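Local coordinates for protein AlkD2 (PDB 6M9M) that is of unknown function but binds inosine-5'-monophosphate and belongs to the HEAT-like repeat family of DNA glycosylases, at residues Tyr5-Ile16 / Ala46-Tyr57. Residues are numbered along the deposited sequence; the frame is centred on the assembly and turned at random.
Sequences YVARLEKDFSLI and AYQSDVYQVRMY
Two direct side-chain hydrogen bonds join segments 5-16 and 46-57, Ser-49 to Glu-10 and Gln-53 to Ile-16. Ser-49 OG donates to Glu-10 OE2 over 2.7 Å, on the anti side of the carboxylate. The same OG accepts from Val-51 N, closing an ST turn just before helix 52-65. Glu-10 reaches it with a chain extended beyond CG. Water 1 donates to Glu-10 OE2 and accepts from Asp-50 N, so the carboxylate oxygen is gripped twice. In the turn that follows helix 2-13, Gln-53 NE2 donates to Ile-16 O (2.8 Å, N-H...O 162°). The acceptor lies in the amide plane. A bend at chi2 (93°) turns the amide toward the type I turn Phe-13 to Ile-16. Water 2 also joins Ile-16 O to Tyr-52 OH.

Apolar side chains fill the rest of the contact. Val-54 CG2 presses on the backbone of helix 2-13, 3.6 Å from Glu-10 N, and also meets Leu-9 CB at 3.9 Å. Leu-9 CD1 sits over one face of the Tyr-57 ring, a CH-pi contact 3.8 Å from the centroid. Phe-13 CE2 packs on Tyr-57 CB, and Phe-13 CB on Gln-53 CB (3.6 Å). Val-51 CG1 touches Ser-14 CB, while its CG2 lies against Glu-10 CG.

Tyr-57 OH meets the edge of the Tyr-5 ring, and both hydroxyls bond to Asp-30. The axes of the short helical pieces 5-13 and 52-57 make an angle of 116° and come within 8.9 Å. This N-terminal helix packing is consistent with a HEAT-like repeat architecture. Helix 21-32 packs on Leu-9 and Phe-13, helix 36-47 on Val-6 and Tyr-57. Tyr-52 touches the IMP-binding Arg-86 of helix 85-102, linking the contact to the nucleotide site.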
loop_
_atom_site.group_PDB
_atom_site.type_symbol
_atom_site.label_atom_id
_atom_site.label_comp_id
_atom_site.label_asym_id
_atom_site.label_seq_id
_atom_site.Cartn_x
_atom_site.Cartn_y
_atom_site.Cartn_z
ATOM N N TYR A 5 5.078 -27.391 3.501
ATOM C CA TYR A 5 5.149 -26.200 4.331
ATOM C C TYR A 5 3.942 -25.302 4.095
ATOM O O TYR A 5 3.367 -24.772 5.050
ATOM C CB TYR A 5 6.456 -25.454 4.093
ATOM C CG TYR A 5 6.649 -24.338 5.076
ATOM C CD1 TYR A 5 6.783 -24.604 6.434
ATOM C CD2 TYR A 5 6.682 -23.016 4.661
ATOM C CE1 TYR A 5 6.952 -23.589 7.343
ATOM C CE2 TYR A 5 6.851 -21.994 5.562
ATOM C CZ TYR A 5 6.985 -22.284 6.902
ATOM O OH TYR A 5 7.150 -21.263 7.801
ATOM N N VAL A 6 3.527 -25.132 2.832
ATOM C CA VAL A 6 2.314 -24.366 2.551
ATOM C C VAL A 6 1.117 -24.997 3.248
ATOM O O VAL A 6 0.256 -24.289 3.779
ATOM C CB VAL A 6 2.099 -24.206 1.035
ATOM C CG1 VAL A 6 0.740 -23.582 0.736
ATOM C CG2 VAL A 6 3.188 -23.327 0.441
ATOM N N ALA A 7 1.049 -26.334 3.274
ATOM C CA ALA A 7 -0.045 -27.005 3.972
ATOM C C ALA A 7 -0.014 -26.706 5.471
ATOM O O ALA A 7 -1.068 -26.512 6.092
ATOM C CB ALA A 7 -0.015 -28.510 3.698
ATOM N N ARG A 8 1.178 -26.630 6.067
ATOM C CA ARG A 8 1.262 -26.267 7.478
ATOM C C ARG A 8 0.807 -24.830 7.716
ATOM O O ARG A 8 0.107 -24.553 8.695
ATOM C CB ARG A 8 2.682 -26.476 8.009
ATOM C CG ARG A 8 3.071 -27.934 8.197
ATOM C CD ARG A 8 4.196 -28.081 9.214
ATOM N NE ARG A 8 4.493 -29.482 9.497
ATOM C CZ ARG A 8 5.343 -29.897 10.433
ATOM N NH1 ARG A 8 5.986 -29.016 11.190
ATOM N NH2 ARG A 8 5.548 -31.194 10.614
ATOM N N LEU A 9 1.206 -23.896 6.841
ATOM C CA LEU A 9 0.741 -22.518 6.961
ATOM C C LEU A 9 -0.779 -22.443 6.887
ATOM O O LEU A 9 -1.408 -21.664 7.608
ATOM C CB LEU A 9 1.376 -21.666 5.862
ATOM C CG LEU A 9 2.903 -21.558 5.903
ATOM C CD1 LEU A 9 3.381 -20.812 4.647
ATOM C CD2 LEU A 9 3.367 -20.841 7.137
ATOM N N GLU A 10 -1.388 -23.232 6.000
ATOM C CA GLU A 10 -2.839 -23.229 5.888
ATOM C C GLU A 10 -3.482 -23.686 7.190
ATOM O O GLU A 10 -4.443 -23.073 7.666
ATOM C CB GLU A 10 -3.259 -24.108 4.707
ATOM C CG GLU A 10 -2.875 -23.483 3.356
ATOM C CD GLU A 10 -3.174 -24.354 2.152
ATOM O OE1 GLU A 10 -3.353 -25.575 2.314
ATOM O OE2 GLU A 10 -3.218 -23.819 1.029
ATOM N N LYS A 11 -2.945 -24.744 7.798
ATOM C CA LYS A 11 -3.474 -25.195 9.081
ATOM C C LYS A 11 -3.277 -24.136 10.156
ATOM O O LYS A 11 -4.181 -23.874 10.958
ATOM C CB LYS A 11 -2.789 -26.495 9.484
ATOM C CG LYS A 11 -3.427 -27.167 10.681
ATOM C CD LYS A 11 -2.766 -28.504 10.984
ATOM C CE LYS A 11 -1.621 -28.364 11.977
ATOM N NZ LYS A 11 -2.116 -28.180 13.371
ATOM N N ASP A 12 -2.100 -23.510 10.184
ATOM C CA ASP A 12 -1.796 -22.544 11.233
ATOM C C ASP A 12 -2.663 -21.284 11.123
ATOM O O ASP A 12 -3.034 -20.694 12.146
ATOM C CB ASP A 12 -0.316 -22.153 11.158
ATOM C CG ASP A 12 0.635 -23.295 11.508
ATOM O OD1 ASP A 12 0.198 -24.329 12.067
ATOM O OD2 ASP A 12 1.853 -23.134 11.239
ATOM N N PHE A 13 -2.984 -20.834 9.901
ATOM C CA PHE A 13 -3.547 -19.506 9.716
ATOM C C PHE A 13 -5.026 -19.456 9.335
ATOM O O PHE A 13 -5.621 -18.371 9.391
ATOM C CB PHE A 13 -2.801 -18.755 8.597
ATOM C CG PHE A 13 -1.349 -18.439 8.885
ATOM C CD1 PHE A 13 -0.859 -18.372 10.174
ATOM C CD2 PHE A 13 -0.482 -18.175 7.836
ATOM C CE1 PHE A 13 0.475 -18.063 10.408
ATOM C CE2 PHE A 13 0.853 -17.868 8.067
ATOM C CZ PHE A 13 1.328 -17.813 9.357
ATOM N N SER A 14 -5.634 -20.560 8.911
ATOM C CA SER A 14 -6.934 -20.446 8.250
ATOM C C SER A 14 -8.070 -20.040 9.185
ATOM O O SER A 14 -9.139 -19.644 8.698
ATOM C CB SER A 14 -7.302 -21.745 7.536
ATOM O OG SER A 14 -7.630 -22.753 8.463
ATOM N N LEU A 15 -7.887 -20.142 10.499
ATOM C CA LEU A 15 -8.936 -19.787 11.451
ATOM C C LEU A 15 -8.765 -18.391 12.045
ATOM O O LEU A 15 -9.619 -17.957 12.826
ATOM C CB LEU A 15 -9.018 -20.831 12.574
ATOM C CG LEU A 15 -9.331 -22.269 12.159
ATOM C CD1 LEU A 15 -9.351 -23.201 13.375
ATOM C CD2 LEU A 15 -10.659 -22.362 11.414
ATOM N N ILE A 16 -7.695 -17.676 11.691
ATOM C CA ILE A 16 -7.489 -16.321 12.194
ATOM C C ILE A 16 -8.498 -15.402 11.518
ATOM O O ILE A 16 -8.545 -15.313 10.286
ATOM C CB ILE A 16 -6.054 -15.852 11.921
ATOM C CG1 ILE A 16 -5.039 -16.774 12.600
ATOM C CG2 ILE A 16 -5.874 -14.437 12.409
ATOM C CD1 ILE A 16 -3.634 -16.562 12.141
ATOM N N ALA A 46 2.797 -20.037 -2.141
ATOM C CA ALA A 46 1.865 -19.657 -1.087
ATOM C C ALA A 46 0.771 -18.729 -1.614
ATOM O O ALA A 46 -0.376 -18.798 -1.160
ATOM C CB ALA A 46 2.618 -19.010 0.072
ATOM N N TYR A 47 1.105 -17.847 -2.561
ATOM C CA TYR A 47 0.120 -16.907 -3.086
ATOM C C TYR A 47 -0.981 -17.621 -3.866
ATOM O O TYR A 47 -2.073 -17.067 -4.018
ATOM C CB TYR A 47 0.793 -15.771 -3.899
ATOM C CG TYR A 47 -0.247 -14.721 -4.251
ATOM C CD1 TYR A 47 -0.786 -13.910 -3.257
ATOM C CD2 TYR A 47 -0.757 -14.608 -5.534
ATOM C CE1 TYR A 47 -1.798 -13.019 -3.533
ATOM C CE2 TYR A 47 -1.760 -13.693 -5.816
ATOM C CZ TYR A 47 -2.294 -12.925 -4.808
ATOM O OH TYR A 47 -3.309 -12.040 -5.091
ATOM N N GLN A 48 -0.746 -18.849 -4.314
ATOM C CA GLN A 48 -1.805 -19.602 -4.962
ATOM C C GLN A 48 -2.771 -20.266 -3.993
ATOM O O GLN A 48 -3.778 -20.827 -4.437
ATOM C CB GLN A 48 -1.213 -20.652 -5.877
ATOM C CG GLN A 48 -0.663 -20.042 -7.144
ATOM C CD GLN A 48 -1.655 -19.077 -7.793
ATOM O OE1 GLN A 48 -2.779 -19.469 -8.129
ATOM N NE2 GLN A 48 -1.252 -17.802 -7.932
ATOM N N SER A 49 -2.516 -20.198 -2.697
ATOM C CA SER A 49 -3.396 -20.839 -1.734
ATOM C C SER A 49 -4.804 -20.267 -1.807
ATOM O O SER A 49 -5.001 -19.065 -2.001
ATOM C CB SER A 49 -2.835 -20.610 -0.336
ATOM O OG SER A 49 -3.681 -21.163 0.653
ATOM N N ASP A 50 -5.793 -21.135 -1.616
ATOM C CA ASP A 50 -7.172 -20.698 -1.432
ATOM C C ASP A 50 -7.460 -20.274 0.010
ATOM O O ASP A 50 -8.605 -19.940 0.326
ATOM C CB ASP A 50 -8.170 -21.748 -1.928
ATOM C CG ASP A 50 -8.087 -23.057 -1.185
ATOM O OD1 ASP A 50 -7.357 -23.141 -0.177
ATOM O OD2 ASP A 50 -8.769 -24.013 -1.628
ATOM N N VAL A 51 -6.440 -20.232 0.859
ATOM C CA VAL A 51 -6.553 -19.719 2.222
ATOM C C VAL A 51 -6.025 -18.291 2.203
ATOM O O VAL A 51 -4.821 -18.071 2.027
ATOM C CB VAL A 51 -5.788 -20.605 3.216
ATOM C CG1 VAL A 51 -5.854 -20.020 4.609
ATOM C CG2 VAL A 51 -6.354 -22.036 3.187
ATOM N N TYR A 52 -6.909 -17.302 2.372
ATOM C CA TYR A 52 -6.479 -15.916 2.152
ATOM C C TYR A 52 -5.393 -15.497 3.145
ATOM O O TYR A 52 -4.538 -14.671 2.819
ATOM C CB TYR A 52 -7.662 -14.949 2.147
ATOM C CG TYR A 52 -8.208 -14.556 3.510
ATOM C CD1 TYR A 52 -7.577 -13.597 4.282
ATOM C CD2 TYR A 52 -9.366 -15.141 4.021
ATOM C CE1 TYR A 52 -8.063 -13.241 5.527
ATOM C CE2 TYR A 52 -9.862 -14.781 5.250
ATOM C CZ TYR A 52 -9.218 -13.830 6.005
ATOM O OH TYR A 52 -9.717 -13.476 7.237
ATOM N N GLN A 53 -5.390 -16.072 4.351
ATOM C CA GLN A 53 -4.356 -15.743 5.319
ATOM C C GLN A 53 -2.974 -16.193 4.853
ATOM O O GLN A 53 -1.975 -15.540 5.167
ATOM C CB GLN A 53 -4.695 -16.356 6.680
ATOM C CG GLN A 53 -6.001 -15.868 7.312
ATOM C CD GLN A 53 -7.197 -16.746 6.988
ATOM O OE1 GLN A 53 -7.230 -17.405 5.951
ATOM N NE2 GLN A 53 -8.198 -16.740 7.871
ATOM N N VAL A 54 -2.894 -17.299 4.106
ATOM C CA VAL A 54 -1.623 -17.725 3.524
ATOM C C VAL A 54 -1.221 -16.798 2.380
ATOM O O VAL A 54 -0.037 -16.492 2.204
ATOM C CB VAL A 54 -1.696 -19.206 3.113
ATOM C CG1 VAL A 54 -0.434 -19.644 2.388
ATOM C CG2 VAL A 54 -1.901 -20.075 4.342
ATOM N N ARG A 55 -2.198 -16.288 1.620
ATOM C CA ARG A 55 -1.870 -15.267 0.633
ATOM C C ARG A 55 -1.361 -13.991 1.298
ATOM O O ARG A 55 -0.467 -13.334 0.760
ATOM C CB ARG A 55 -3.062 -14.979 -0.277
ATOM C CG ARG A 55 -3.557 -16.197 -1.036
ATOM C CD ARG A 55 -4.281 -15.827 -2.300
ATOM N NE ARG A 55 -5.434 -14.948 -2.106
ATOM C CZ ARG A 55 -6.638 -15.367 -1.734
ATOM N NH1 ARG A 55 -6.853 -16.652 -1.469
ATOM N NH2 ARG A 55 -7.632 -14.503 -1.619
ATOM N N MET A 56 -1.904 -13.629 2.466
ATOM C CA MET A 56 -1.361 -12.498 3.219
ATOM C C MET A 56 0.113 -12.711 3.539
ATOM O O MET A 56 0.944 -11.830 3.303
ATOM C CB MET A 56 -2.160 -12.285 4.502
ATOM C CG MET A 56 -3.571 -11.739 4.316
ATOM S SD MET A 56 -4.583 -11.777 5.811
ATOM C CE MET A 56 -3.553 -10.866 6.944
ATOM N N TYR A 57 0.443 -13.880 4.090
ATOM C CA TYR A 57 1.834 -14.266 4.335
ATOM C C TYR A 57 2.681 -14.101 3.076
ATOM O O TYR A 57 3.780 -13.534 3.113
ATOM C CB TYR A 57 1.836 -15.711 4.854
ATOM C CG TYR A 57 3.155 -16.428 4.784
ATOM C CD1 TYR A 57 3.508 -17.131 3.652
ATOM C CD2 TYR A 57 4.055 -16.399 5.845
ATOM C CE1 TYR A 57 4.704 -17.804 3.565
ATOM C CE2 TYR A 57 5.265 -17.078 5.769
ATOM C CZ TYR A 57 5.587 -17.767 4.615
ATOM O OH TYR A 57 6.769 -18.454 4.484
HETATM O O HOH W 1 -5.096 -24.086 -1.506
HETATM O O HOH W 2 -7.949 -12.768 9.187
#